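Local coordinates for paraflagellar rod component (Trypanosoma cruzi, PDB 6XYB), which is of unknown function but is a conserved kinetoplastid-specific protein, named as a paraflagellar rod component, that probably binds metal ions, at the interface of chains A and B. Sequence-based numbering; all coordinates share one arbitrary frame. Chains: chain A/B, Uncharacterized protein.

Contact 1 and contact 2 are neighbouring patches of one interface between two copies of the same protein; the centres of their C-alpha atoms lie about 9 Å apart. They share A:Phe81 and B:Lys112. In contact 1 strand 93-103 of chain A faces strand 93-103 of chain B. In contact 2 helix 74-90 of chain A lies against strands 6-13, 17-21 and 108-117 of chain B. The interface as a whole is not an exact two-fold, and equivalent residues do different work in the two chains. The deposited assembly holds four copies, but the structure alone does not show that this pairing is the biological one.

Contact 1: the interface of chains A and B. Residues chain A 81, 98-101, 111; chain B 98-101, 112, 114.
The side-chain amide of B:Asn99 reaches into chain A between A:Ser98 and A:Ser100. Its ND2 donates a hydrogen bond to the hydroxyl OG of A:Ser98 at 2.8 Å. The bond is bent, with 134° at the hydrogen, and OG is tilted from the amide plane. The other end of the amide accepts: OD1 of B:Asn99 takes a hydrogen bond from OG of A:Ser100 at 3.1 Å. This hydroxyl stands above the carbonyl plane and does not meet a lone pair. Both ends of the amide are met, though neither bond is well aligned, so they may only partly fix its rotation. CG of B:Asn99 sits between its backbone N and carbonyl carbon (chi1 65°), and this turns the amide toward chain A.

OG of A:Ser100 is also 2.9 Å from the backbone O of B:Ser100, in a weak hydrogen bond. The two acceptors must share or alternate for its one hydrogen. The methyl CG2 of B:Ile101 packs on CB of A:Ser100 at 3.7 Å. The same methyl touches the backbone of A:Ile101. CB of B:Asn99 lies against the backbone of A:Asn99, and A:Thr111 brings its methyl CG2 to 3.9 Å from ND2 of B:Asn99.

Farther along, A:Phe81 of helix 74-90 meets B:Phe114 and B:Lys112. CE1 of B:Phe114 approaches CB of A:Phe81 at 4.0 Å, and the two side chains cross obliquely. The aliphatic stem of B:Lys112 crosses A:Phe81 at about a right angle, with CD near the ring atom CE2. Within chain B, the ring of B:Phe114 has ND2 of B:Asn99 at its edge, in plane. OG of B:Ser98 donates to the backbone O of B:Lys112 at 2.9 Å, tying the neighbouring strands 93-103 and 108-117. Ser98 and Ser100 bind magnesium in a structure of this protein; none is bound to them here. The contact brings them together across chains and may help this pair assemble.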
# COMPACT_ATOMS: atom_id res chain seq x y z
N PHE A 81 13.06 7.55 1.57
CA PHE A 81 12.50 6.20 1.52
C PHE A 81 13.47 5.24 0.84
O PHE A 81 13.68 4.14 1.32
CB PHE A 81 11.17 6.16 0.78
CG PHE A 81 10.05 6.99 1.32
CD1 PHE A 81 9.96 7.26 2.68
CD2 PHE A 81 9.13 7.60 0.49
CE1 PHE A 81 8.93 8.05 3.17
CE2 PHE A 81 8.12 8.40 0.99
CZ PHE A 81 8.04 8.66 2.34
N SER A 98 3.75 -1.15 1.68
CA SER A 98 3.80 0.27 2.08
C SER A 98 2.40 0.85 2.10
O SER A 98 1.53 0.39 1.35
CB SER A 98 4.72 1.11 1.21
OG SER A 98 4.93 2.42 1.72
N ASN A 99 2.22 1.89 2.88
CA ASN A 99 0.93 2.66 2.81
C ASN A 99 1.23 4.09 3.21
O ASN A 99 2.29 4.38 3.74
CB ASN A 99 -0.19 2.02 3.62
CG ASN A 99 0.07 1.96 5.12
OD1 ASN A 99 0.50 2.96 5.69
ND2 ASN A 99 -0.06 0.78 5.67
N SER A 100 0.32 4.98 2.86
CA SER A 100 0.53 6.38 3.18
C SER A 100 -0.81 7.08 3.36
O SER A 100 -1.82 6.74 2.67
CB SER A 100 1.40 7.09 2.15
OG SER A 100 0.84 6.87 0.90
N ILE A 101 -0.80 8.16 4.15
CA ILE A 101 -1.95 9.12 4.28
C ILE A 101 -1.44 10.56 4.36
O ILE A 101 -0.29 10.76 4.71
CB ILE A 101 -2.78 8.80 5.56
CG1 ILE A 101 -1.99 9.00 6.85
CG2 ILE A 101 -3.38 7.39 5.48
CD1 ILE A 101 -2.80 8.69 8.11
N THR A 111 4.01 7.93 5.93
CA THR A 111 4.23 6.74 5.13
C THR A 111 4.78 5.64 6.01
O THR A 111 5.68 5.91 6.78
CB THR A 111 5.18 7.05 3.96
OG1 THR A 111 4.59 8.10 3.19
CG2 THR A 111 5.50 5.86 3.09
N SER B 98 3.55 -0.21 -3.23
CA SER B 98 3.04 1.08 -3.70
C SER B 98 2.31 1.82 -2.58
O SER B 98 1.75 1.20 -1.74
CB SER B 98 2.16 0.85 -4.93
OG SER B 98 1.65 2.09 -5.44
N ASN B 99 2.24 3.14 -2.66
CA ASN B 99 1.41 3.92 -1.74
C ASN B 99 0.97 5.19 -2.41
O ASN B 99 1.58 5.53 -3.41
CB ASN B 99 2.13 4.13 -0.41
CG ASN B 99 3.37 4.97 -0.48
OD1 ASN B 99 3.29 6.14 -0.84
ND2 ASN B 99 4.51 4.31 -0.30
N SER B 100 -0.08 5.80 -1.92
CA SER B 100 -0.54 7.06 -2.54
C SER B 100 -1.19 7.98 -1.50
O SER B 100 -1.67 7.54 -0.45
CB SER B 100 -1.47 6.77 -3.68
OG SER B 100 -2.56 5.97 -3.26
N ILE B 101 -1.10 9.27 -1.79
CA ILE B 101 -1.82 10.28 -0.98
C ILE B 101 -2.51 11.26 -1.93
O ILE B 101 -2.08 11.37 -3.09
CB ILE B 101 -0.89 11.07 -0.03
CG1 ILE B 101 0.21 11.78 -0.83
CG2 ILE B 101 -0.32 10.13 1.03
CD1 ILE B 101 1.20 12.63 -0.09
N LYS B 112 3.63 6.46 -5.19
CA LYS B 112 4.95 5.89 -5.21
C LYS B 112 4.89 4.41 -5.51
O LYS B 112 4.08 3.70 -5.02
CB LYS B 112 5.68 6.20 -3.92
CG LYS B 112 5.82 7.70 -3.84
CD LYS B 112 6.71 8.26 -2.79
CE LYS B 112 6.44 9.73 -2.63
NZ LYS B 112 7.15 10.48 -3.64
N PHE B 114 7.66 1.12 -5.69
CA PHE B 114 8.97 0.69 -5.24
C PHE B 114 9.33 -0.64 -5.88
O PHE B 114 8.53 -1.55 -5.87
CB PHE B 114 9.05 0.51 -3.74
CG PHE B 114 8.82 1.79 -2.99
CD1 PHE B 114 9.87 2.68 -2.80
CD2 PHE B 114 7.60 2.10 -2.40
CE1 PHE B 114 9.69 3.90 -2.16
CE2 PHE B 114 7.43 3.31 -1.74
CZ PHE B 114 8.47 4.21 -1.62

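Contact 2: the interface of chains A and B. Residues chain A 74-75, 78-79, 81; chain B 8, 10, 21, 110, 112.
A:Asp74 and B:Lys112 reach toward each other tip to tip, from helix 74-90 of chain A and strand 108-117 of chain B. NZ of B:Lys112 forms a salt bridge with the carboxylate OD1 of A:Asp74 at 2.7 Å. It arrives on the syn side of OD1, 25° out of the carboxylate plane. The lysine chain bends at its last torsion (chi4 -83°), which turns the terminal amino group aside from the line of its stem. NZ also donates to the hydroxyl OG of A:Ser78 at 2.9 Å and, within chain B, to OG of B:Ser10 at 2.8 Å. NZ is therefore gripped from both chains. CG of A:Asp74 is anti to its backbone N (chi1 -177°), which extends the carboxylate toward NZ. One turn along the helix, OG of A:Ser78 donates to the backbone O of A:Asp74.

An apolar patch lies alongside. The methyls of B:Leu21 sit against the helix: CD2 is 3.7 Å from CA of A:Ala79, while CD1 meets CB of A:Ser78. The side chains of A:Leu75 and B:Leu21 touch through their CD1 methyls at 3.9 Å. SG of B:Cys8 approaches CB of A:Ser78, and the methyl CG2 of B:Thr110 lies beside OD1 of A:Asp74. OD2 of A:Asp74 has a water 2.7 Å away and a weak hydrogen bond from OG of B:Ser10 at 3.4 Å.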
# COMPACT_ATOMS: atom_id res chain seq x y z
N ASP A 74 8.87 16.57 -2.01
CA ASP A 74 8.52 15.22 -2.48
C ASP A 74 9.76 14.45 -2.96
O ASP A 74 9.90 13.27 -2.66
CB ASP A 74 7.44 15.25 -3.56
CG ASP A 74 7.05 13.83 -4.00
OD1 ASP A 74 6.51 13.07 -3.17
OD2 ASP A 74 7.36 13.45 -5.16
N LEU A 75 10.64 15.09 -3.72
CA LEU A 75 11.85 14.39 -4.25
C LEU A 75 12.72 13.90 -3.11
O LEU A 75 13.21 12.75 -3.19
CB LEU A 75 12.64 15.37 -5.12
CG LEU A 75 13.98 14.84 -5.62
CD1 LEU A 75 13.77 13.59 -6.47
CD2 LEU A 75 14.73 15.94 -6.39
N SER A 78 11.16 10.91 -1.37
CA SER A 78 11.46 9.73 -2.19
C SER A 78 12.88 9.24 -1.90
O SER A 78 13.10 8.01 -1.74
CB SER A 78 11.33 10.03 -3.64
OG SER A 78 9.98 10.30 -3.98
N ALA A 79 13.85 10.17 -1.86
CA ALA A 79 15.26 9.83 -1.55
C ALA A 79 15.38 9.19 -0.15
O ALA A 79 16.16 8.27 0.03
CB ALA A 79 16.11 11.07 -1.65
N PHE A 81 13.06 7.55 1.57
CA PHE A 81 12.50 6.20 1.52
C PHE A 81 13.47 5.24 0.84
O PHE A 81 13.68 4.14 1.32
CB PHE A 81 11.17 6.16 0.78
CG PHE A 81 10.05 6.99 1.32
CD1 PHE A 81 9.96 7.26 2.68
CD2 PHE A 81 9.13 7.60 0.49
CE1 PHE A 81 8.93 8.05 3.17
CE2 PHE A 81 8.12 8.40 0.99
CZ PHE A 81 8.04 8.66 2.34
N CYS B 8 12.74 3.88 -6.86
CA CYS B 8 11.45 4.53 -6.55
C CYS B 8 10.98 5.32 -7.77
O CYS B 8 11.75 6.17 -8.32
CB CYS B 8 11.61 5.52 -5.43
SG CYS B 8 10.09 6.36 -4.94
N SER B 10 7.86 7.92 -8.64
CA SER B 10 6.79 8.74 -8.04
C SER B 10 6.06 9.44 -9.20
O SER B 10 6.75 9.95 -10.16
CB SER B 10 7.35 9.65 -6.99
OG SER B 10 6.37 10.41 -6.34
N LEU B 21 14.07 7.58 -9.22
CA LEU B 21 15.29 7.58 -8.36
C LEU B 21 15.79 6.15 -8.19
O LEU B 21 14.98 5.30 -7.83
CB LEU B 21 15.01 8.09 -6.95
CG LEU B 21 14.65 9.54 -6.73
CD1 LEU B 21 13.20 9.79 -7.04
CD2 LEU B 21 14.94 9.89 -5.29
N THR B 110 -0.38 11.86 -5.36
CA THR B 110 0.95 11.36 -5.58
C THR B 110 1.01 9.89 -5.23
O THR B 110 0.59 9.53 -4.12
CB THR B 110 1.96 12.12 -4.70
OG1 THR B 110 1.98 13.50 -5.06
CG2 THR B 110 3.37 11.57 -4.80
N LYS B 112 3.63 6.46 -5.19
CA LYS B 112 4.95 5.89 -5.21
C LYS B 112 4.89 4.41 -5.51
O LYS B 112 4.08 3.70 -5.02
CB LYS B 112 5.68 6.20 -3.92
CG LYS B 112 5.82 7.70 -3.84
CD LYS B 112 6.71 8.26 -2.79
CE LYS B 112 6.44 9.73 -2.63
NZ LYS B 112 7.15 10.48 -3.64
O HOH W 1 5.92 12.62 -7.27